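Local coordinates for protein interpain A (Prevotella intermedia, PDB 3BB7) that probably cleaves peptide bonds as a cysteine protease of the C10 family, and is made as a zymogen that activates itself autocatalytically, at residues Y13-F16 against G22-V25; D239-E244 against G278-N283; E194-G199 against G205-D210. The protein carries 1 engineered substitution. All coordinates share one frame; numbering follows the deposited sequence. Where two conformers were deposited one is given.

Contact 1 (Y13-F16 against G22-V25); sequences YTVF and GFAV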
loop_
_atom_site.group_PDB
_atom_site.type_symbol
_atom_site.label_atom_id
_atom_site.label_comp_id
_atom_site.label_asym_id
_atom_site.label_seq_id
_atom_site.Cartn_x
_atom_site.Cartn_y
_atom_site.Cartn_z
ATOM N N TYR A 13 -15.252 -1.889 16.254
ATOM C CA TYR A 13 -15.748 -1.367 14.974
ATOM C C TYR A 13 -16.788 -2.281 14.366
ATOM O O TYR A 13 -16.848 -3.473 14.683
ATOM C CB TYR A 13 -14.619 -1.133 13.955
ATOM C CG TYR A 13 -13.898 -2.394 13.525
ATOM C CD1 TYR A 13 -14.459 -3.268 12.577
ATOM C CD2 TYR A 13 -12.658 -2.740 14.089
ATOM C CE1 TYR A 13 -13.818 -4.449 12.209
ATOM C CE2 TYR A 13 -12.001 -3.920 13.711
ATOM C CZ TYR A 13 -12.591 -4.773 12.775
ATOM O OH TYR A 13 -11.939 -5.933 12.424
ATOM N N THR A 14 -17.591 -1.704 13.471
ATOM C CA THR A 14 -18.648 -2.425 12.775
ATOM C C THR A 14 -18.516 -2.034 11.309
ATOM O O THR A 14 -18.292 -0.848 10.990
ATOM C CB THR A 14 -20.038 -2.005 13.304
ATOM O OG1 THR A 14 -20.101 -2.248 14.719
ATOM C CG2 THR A 14 -21.163 -2.799 12.648
ATOM N N VAL A 15 -18.596 -3.030 10.430
ATOM C CA VAL A 15 -18.619 -2.778 8.992
ATOM C C VAL A 15 -20.097 -2.736 8.610
ATOM O O VAL A 15 -20.856 -3.690 8.860
ATOM C CB VAL A 15 -17.852 -3.878 8.215
ATOM C CG1 VAL A 15 -18.059 -3.735 6.729
ATOM C CG2 VAL A 15 -16.364 -3.832 8.573
ATOM N N PHE A 16 -20.524 -1.624 8.023
ATOM C CA PHE A 16 -21.911 -1.506 7.604
ATOM C C PHE A 16 -21.969 -1.352 6.093
ATOM O O PHE A 16 -21.281 -0.493 5.545
ATOM C CB PHE A 16 -22.535 -0.235 8.173
ATOM C CG PHE A 16 -22.956 -0.319 9.621
ATOM C CD1 PHE A 16 -22.174 0.260 10.610
ATOM C CD2 PHE A 16 -24.172 -0.888 9.991
ATOM C CE1 PHE A 16 -22.571 0.232 11.956
ATOM C CE2 PHE A 16 -24.566 -0.919 11.345
ATOM C CZ PHE A 16 -23.765 -0.363 12.313
ATOM N N GLY A 22 -21.491 0.345 -1.576
ATOM C CA GLY A 22 -20.390 0.798 -0.751
ATOM C C GLY A 22 -20.572 0.352 0.682
ATOM O O GLY A 22 -21.559 -0.306 1.028
ATOM N N PHE A 23 -19.625 0.733 1.525
ATOM C CA PHE A 23 -19.703 0.423 2.958
ATOM C C PHE A 23 -18.917 1.430 3.780
ATOM O O PHE A 23 -18.104 2.198 3.254
ATOM C CB PHE A 23 -19.186 -0.989 3.254
ATOM C CG PHE A 23 -17.702 -1.155 3.078
ATOM C CD1 PHE A 23 -16.834 -1.043 4.172
ATOM C CD2 PHE A 23 -17.174 -1.431 1.833
ATOM C CE1 PHE A 23 -15.445 -1.187 4.022
ATOM C CE2 PHE A 23 -15.786 -1.601 1.663
ATOM C CZ PHE A 23 -14.920 -1.484 2.747
ATOM N N ALA A 24 -19.130 1.386 5.086
ATOM C CA ALA A 24 -18.351 2.198 6.008
ATOM C C ALA A 24 -17.877 1.340 7.147
ATOM O O ALA A 24 -18.496 0.307 7.447
ATOM C CB ALA A 24 -19.178 3.364 6.532
ATOM N N VAL A 25 -16.791 1.781 7.779
ATOM C CA VAL A 25 -16.271 1.170 8.999
ATOM C C VAL A 25 -16.498 2.233 10.072
ATOM O O VAL A 25 -16.066 3.388 9.930
ATOM C CB VAL A 25 -14.809 0.791 8.874
ATOM C CG1 VAL A 25 -14.350 0.083 10.159
ATOM C CG2 VAL A 25 -14.581 -0.089 7.613
#
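V15, F23 and V25 form the apolar centre of this contact on one face of an antiparallel beta hairpin in the Spi-inhibitor part of the chain. With its chi1 at 171°, V15 CG1 stands anti to the backbone N and lies 3.9 Å from F23 CD1. The other branch, V15 CG2, is 4.3 Å from V25 CG2, and V25 CG2 in turn lies in the plane of the F23 ring, at its edge. F43 stacks edge-to-face on F23 and also touches V15, closing this group from outside the hairpin. At the flank, Y13 and V25 run side by side and point the same way, with Y13 CB 4.0 Å from V25 CG1.

Toward the backbone the packing tightens, since F23 CB sits only 3.1 Å from F16 O. The F16 side chain starts from the other face, where T14 CG2 of its own strand sits over one face of the ring, offset toward the ring's perimeter. The polar edge is a hydrogen-bonded pair: F16 N donates to A24 O at 2.9 Å, and A24 N returns a bond to F16 O, also 2.9 Å long. Both are nearly straight. V15 and V25 form the adjacent non-hydrogen-bonded pair. Reciprocal amide bonds therefore set the strand register, while uncharged, mostly aliphatic and aromatic groups fill the face beside them.

Contact 2 (D239-E244 against G278-N283); sequences DIVFSE and GLVSVN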
loop_
_atom_site.group_PDB
_atom_site.type_symbol
_atom_site.label_atom_id
_atom_site.label_comp_id
_atom_site.label_asym_id
_atom_site.label_seq_id
_atom_site.Cartn_x
_atom_site.Cartn_y
_atom_site.Cartn_z
ATOM N N ASP A 239 1.246 16.215 8.048
ATOM C CA ASP A 239 1.677 17.311 7.154
ATOM C C ASP A 239 2.551 16.813 5.985
ATOM O O ASP A 239 2.454 17.352 4.871
ATOM C CB ASP A 239 2.371 18.409 7.962
ATOM C CG ASP A 239 1.363 19.335 8.668
ATOM O OD1 ASP A 239 1.807 20.169 9.490
ATOM O OD2 ASP A 239 0.120 19.233 8.413
ATOM N N ILE A 240 3.366 15.790 6.224
ATOM C CA ILE A 240 4.124 15.192 5.128
ATOM C C ILE A 240 3.154 14.585 4.118
ATOM O O ILE A 240 3.295 14.790 2.906
ATOM C CB ILE A 240 5.121 14.115 5.632
ATOM C CG1 ILE A 240 6.206 14.793 6.471
ATOM C CG2 ILE A 240 5.721 13.364 4.458
ATOM C CD1 ILE A 240 7.076 13.814 7.223
ATOM N N VAL A 241 2.187 13.803 4.598
ATOM C CA VAL A 241 1.188 13.218 3.702
ATOM C C VAL A 241 0.459 14.295 2.882
ATOM O O VAL A 241 0.394 14.205 1.630
ATOM C CB VAL A 241 0.182 12.351 4.467
ATOM C CG1 VAL A 241 -0.927 11.847 3.513
ATOM C CG2 VAL A 241 0.921 11.144 5.130
ATOM N N PHE A 242 -0.065 15.325 3.544
ATOM C CA PHE A 242 -0.793 16.371 2.795
ATOM C C PHE A 242 0.079 17.114 1.805
ATOM O O PHE A 242 -0.351 17.408 0.688
ATOM C CB PHE A 242 -1.480 17.361 3.724
ATOM C CG PHE A 242 -2.434 16.738 4.709
ATOM C CD1 PHE A 242 -3.284 15.679 4.347
ATOM C CD2 PHE A 242 -2.487 17.245 6.011
ATOM C CE1 PHE A 242 -4.182 15.132 5.293
ATOM C CE2 PHE A 242 -3.370 16.725 6.960
ATOM C CZ PHE A 242 -4.226 15.669 6.606
ATOM N N SER A 243 1.303 17.437 2.213
ATOM C CA SER A 243 2.214 18.154 1.339
ATOM C C SER A 243 2.582 17.318 0.099
ATOM O O SER A 243 2.610 17.846 -1.052
ATOM C CB SER A 243 3.424 18.689 2.102
ATOM O OG SER A 243 4.245 17.647 2.569
ATOM N N GLU A 244 2.851 16.028 0.301
ATOM C CA GLU A 244 3.256 15.212 -0.826
ATOM C C GLU A 244 2.080 15.022 -1.788
ATOM O O GLU A 244 2.231 15.105 -2.995
ATOM C CB GLU A 244 3.776 13.863 -0.355
ATOM C CG GLU A 244 5.123 13.951 0.287
ATOM C CD GLU A 244 6.243 14.177 -0.678
ATOM O OE1 GLU A 244 6.063 14.047 -1.913
ATOM O OE2 GLU A 244 7.347 14.469 -0.178
ATOM N N GLY A 278 -9.497 14.719 6.227
ATOM C CA GLY A 278 -8.190 14.154 6.534
ATOM C C GLY A 278 -8.084 12.646 6.344
ATOM O O GLY A 278 -7.008 12.082 6.570
ATOM N N LEU A 279 -9.176 11.966 5.960
ATOM C CA LEU A 279 -9.027 10.544 5.537
ATOM C C LEU A 279 -8.161 10.442 4.286
ATOM O O LEU A 279 -8.176 11.336 3.427
ATOM C CB LEU A 279 -10.390 9.893 5.265
ATOM C CG LEU A 279 -11.185 9.500 6.511
ATOM C CD1 LEU A 279 -11.669 10.714 7.262
ATOM C CD2 LEU A 279 -12.336 8.601 6.067
ATOM N N VAL A 280 -7.392 9.363 4.173
ATOM C CA VAL A 280 -6.528 9.195 3.002
ATOM C C VAL A 280 -7.119 8.169 2.034
ATOM O O VAL A 280 -7.723 7.171 2.461
ATOM C CB VAL A 280 -5.091 8.824 3.415
ATOM C CG1 VAL A 280 -4.452 9.992 4.152
ATOM C CG2 VAL A 280 -5.063 7.543 4.281
ATOM N N SER A 281 -6.956 8.412 0.733
ATOM C CA SER A 281 -7.311 7.447 -0.273
ATOM C C SER A 281 -6.262 6.363 -0.293
ATOM O O SER A 281 -5.062 6.653 -0.415
ATOM C CB SER A 281 -7.392 8.136 -1.631
ATOM O OG SER A 281 -7.727 7.208 -2.651
ATOM N N VAL A 282 -6.707 5.118 -0.176
ATOM C CA VAL A 282 -5.818 3.961 -0.072
ATOM C C VAL A 282 -6.095 2.956 -1.194
ATOM O O VAL A 282 -7.259 2.593 -1.457
ATOM C CB VAL A 282 -5.999 3.242 1.261
ATOM C CG1 VAL A 282 -5.090 2.012 1.365
ATOM C CG2 VAL A 282 -5.738 4.182 2.456
ATOM N N ASN A 283 -5.003 2.548 -1.843
ATOM C CA ASN A 283 -5.012 1.436 -2.779
ATOM C C ASN A 283 -4.248 0.302 -2.127
ATOM O O ASN A 283 -3.045 0.373 -2.003
ATOM C CB ASN A 283 -4.387 1.867 -4.103
ATOM C CG ASN A 283 -4.522 0.801 -5.181
ATOM O OD1 ASN A 283 -4.237 -0.369 -4.936
ATOM N ND2 ASN A 283 -5.007 1.203 -6.368
#
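F242 and V241, neighbours on helix 234-246, meet G278 and V280 where this helix packs on the peptidase part of the long antiparallel sheet, in the C10 peptidase domain, a member of the papain-like clan CA. The phenylalanine reaches across in steps. Its CB leaves the helix at a slant to the other segment, and chi1 of -56° sets CG anti to the carbonyl carbon, so that the ring swings over toward the residues leading into strand 280-283. CG is still 6.6 Å from G278 CA. Further along the ring, CE1 comes to 4.3 Å from G278 CA, and the tip atom CZ touches the same carbon at 4.2 Å. The ring approaches it obliquely. Y274, on the strand beside 280-283, meets the F242 ring with the two planes at about 60°, and P77 also touches it, so the aromatic group is wedged among several parts of the chain. G278 has a positive phi and offers only its backbone to the ring.

The second point of contact is purely aliphatic. V241 points from the helix toward the sheet and V280 points back, the two side chains crossing at about a right angle. M313 of strand 312-315 touches V241 and I271 of strand 267-274 touches V280, which places the pair within a larger apolar layer. No hydrogen bond links the two segments; the four touching residues are all buried, and the closest approaches are between carbons. Because V241 CG1 lies anti to the backbone N, chi1 175°, this branch is the one that extends to the strand, ending 4.0 Å from V280 CG1.

Contact 3 (E194-G199 against G205-D210); sequences EMQYGG and GAYMTD
Two backbone hydrogen bonds join Q196 and G205 in a single antiparallel bridge. Q196 N donates to G205 O at 2.8 Å, and G205 N answers to Q196 O at 2.9 Å. Van der Waals contact flanks the bridge. M195, bent at chi2 and chi3, carries SD to 3.5 Å from G205 O and to 3.8 Å from A206 CB, while its CG lies over the centre of the Y197 ring.

The bridge links the end of one helix to the start of the next: E194, with positive phi, is the C-prime residue of the Schellman motif closing helix 176-192, and Y207 is the N-cap of helix 208-218. The M195 side chain is also about 7 Å from that of the engineered A116, at the predicted nucleophile position.

Water-mediated contact lies on the solvent side, where the exposed Q196 and Y207 cross obliquely, amide and ring planes 60° apart; one water donates to Q196 OE1 at 3.0 Å and pairs with Y207 OH at 2.8 Å. D210 OD2 lies 4.1 Å from E194 CB, but the two carboxylates stay apart, E194 bending away at chi2 so that its OE2 bonds H138 NE2.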
loop_
_atom_site.group_PDB
_atom_site.type_symbol
_atom_site.label_atom_id
_atom_site.label_comp_id
_atom_site.label_asym_id
_atom_site.label_seq_id
_atom_site.Cartn_x
_atom_site.Cartn_y
_atom_site.Cartn_z
ATOM N N GLU A 194 14.857 -6.178 -2.473
ATOM C CA GLU A 194 15.415 -7.351 -1.751
ATOM C C GLU A 194 14.315 -8.262 -1.197
ATOM O O GLU A 194 14.400 -8.769 -0.062
ATOM C CB GLU A 194 16.364 -6.918 -0.640
ATOM C CG GLU A 194 17.407 -7.945 -0.239
ATOM C CD GLU A 194 18.396 -8.282 -1.348
ATOM O OE1 GLU A 194 19.066 -9.338 -1.219
ATOM O OE2 GLU A 194 18.500 -7.507 -2.321
ATOM N N MET A 195 13.294 -8.499 -2.015
ATOM C CA MET A 195 12.149 -9.300 -1.606
ATOM C C MET A 195 12.559 -10.687 -1.106
ATOM O O MET A 195 13.438 -11.334 -1.700
ATOM C CB MET A 195 11.193 -9.467 -2.796
ATOM C CG MET A 195 9.783 -10.009 -2.477
ATOM S SD MET A 195 8.816 -8.962 -1.350
ATOM C CE MET A 195 8.476 -7.548 -2.407
ATOM N N GLN A 196 11.866 -11.141 -0.060
ATOM C CA GLN A 196 11.990 -12.509 0.469
ATOM C C GLN A 196 10.715 -13.180 -0.021
ATOM O O GLN A 196 9.647 -13.048 0.578
ATOM C CB GLN A 196 12.049 -12.485 1.993
ATOM C CG GLN A 196 13.366 -11.825 2.468
ATOM C CD GLN A 196 13.543 -11.854 3.955
ATOM O OE1 GLN A 196 13.992 -10.865 4.550
ATOM N NE2 GLN A 196 13.209 -12.987 4.573
ATOM N N TYR A 197 10.829 -13.922 -1.117
ATOM C CA TYR A 197 9.652 -14.414 -1.817
ATOM C C TYR A 197 9.045 -15.606 -1.104
ATOM O O TYR A 197 9.748 -16.442 -0.490
ATOM C CB TYR A 197 10.011 -14.795 -3.237
ATOM C CG TYR A 197 10.069 -13.598 -4.162
ATOM C CD1 TYR A 197 11.293 -13.098 -4.603
ATOM C CD2 TYR A 197 8.908 -12.976 -4.612
ATOM C CE1 TYR A 197 11.372 -11.964 -5.458
ATOM C CE2 TYR A 197 8.964 -11.864 -5.474
ATOM C CZ TYR A 197 10.200 -11.379 -5.914
ATOM O OH TYR A 197 10.226 -10.283 -6.727
ATOM N N GLY A 198 7.724 -15.740 -1.234
ATOM C CA GLY A 198 7.038 -16.912 -0.683
ATOM C C GLY A 198 5.816 -17.228 -1.514
ATOM O O GLY A 198 5.395 -16.409 -2.333
ATOM N N GLY A 199 5.263 -18.421 -1.331
ATOM C CA GLY A 199 4.017 -18.792 -2.020
ATOM C C GLY A 199 2.777 -18.141 -1.432
ATOM O O GLY A 199 2.868 -17.368 -0.483
ATOM N N GLY A 205 7.923 -10.872 1.518
ATOM C CA GLY A 205 8.150 -9.722 2.430
ATOM C C GLY A 205 9.384 -8.905 2.093
ATOM O O GLY A 205 10.397 -9.449 1.698
ATOM N N ALA A 206 9.288 -7.595 2.279
ATOM C CA ALA A 206 10.413 -6.691 2.062
ATOM C C ALA A 206 10.381 -5.550 3.067
ATOM O O ALA A 206 9.297 -5.163 3.547
ATOM C CB ALA A 206 10.383 -6.118 0.638
ATOM N N TYR A 207 11.570 -5.001 3.338
ATOM C CA TYR A 207 11.712 -3.842 4.226
ATOM C C TYR A 207 11.694 -2.560 3.428
ATOM O O TYR A 207 12.295 -2.477 2.355
ATOM C CB TYR A 207 13.018 -3.927 5.013
ATOM C CG TYR A 207 13.084 -5.155 5.888
ATOM C CD1 TYR A 207 13.896 -6.229 5.541
ATOM C CD2 TYR A 207 12.317 -5.246 7.047
ATOM C CE1 TYR A 207 13.948 -7.391 6.373
ATOM C CE2 TYR A 207 12.342 -6.386 7.860
ATOM C CZ TYR A 207 13.169 -7.441 7.514
ATOM O OH TYR A 207 13.204 -8.570 8.319
ATOM N N MET A 208 11.048 -1.534 3.965
ATOM C CA MET A 208 10.952 -0.259 3.249
ATOM C C MET A 208 12.291 0.405 3.047
ATOM O O MET A 208 12.488 1.092 2.057
ATOM C CB MET A 208 9.973 0.697 3.942
ATOM C CG MET A 208 8.562 0.256 3.797
ATOM S SD MET A 208 8.025 0.313 2.062
ATOM C CE MET A 208 6.361 -0.279 2.293
ATOM N N THR A 209 13.244 0.154 3.944
ATOM C CA THR A 209 14.566 0.711 3.753
ATOM C C THR A 209 15.212 0.174 2.462
ATOM O O THR A 209 15.922 0.915 1.743
ATOM C CB THR A 209 15.462 0.436 4.973
ATOM O OG1 THR A 209 16.714 1.116 4.812
ATOM C CG2 THR A 209 15.730 -1.061 5.178
ATOM N N ASP A 210 14.939 -1.093 2.166
ATOM C CA ASP A 210 15.472 -1.737 0.962
ATOM C C ASP A 210 14.700 -1.274 -0.272
ATOM O O ASP A 210 15.293 -1.058 -1.332
ATOM C CB ASP A 210 15.424 -3.246 1.123
ATOM C CG ASP A 210 16.369 -3.762 2.178
ATOM O OD1 ASP A 210 17.485 -3.223 2.348
ATOM O OD2 ASP A 210 15.976 -4.765 2.824
HETATM O O HOH W 1 14.626 -10.788 7.444
#

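In the fold
Starting from the N terminus, contact 1 closes the turn between strands 14-18 and 23-26, the hairpin that follows strand 4-9, within the Spi-inhibitor range. The chain then enters the C10 peptidase range, where contact 3 closes a short loop between helices 176-192 and 208-218. Contact 2 comes last and spans 33 intervening residues, bringing helix 234-246 onto strand 280-283. The three loops follow one another in series, none enclosing or crossing another. Contacts 1 and 2 reach the same ten-stranded sheet, which runs from the inhibitor-range strands into the peptidase, and their centres are 21 Å apart. Contact 3 lies across the chain's centre from both, beside helix 116-128.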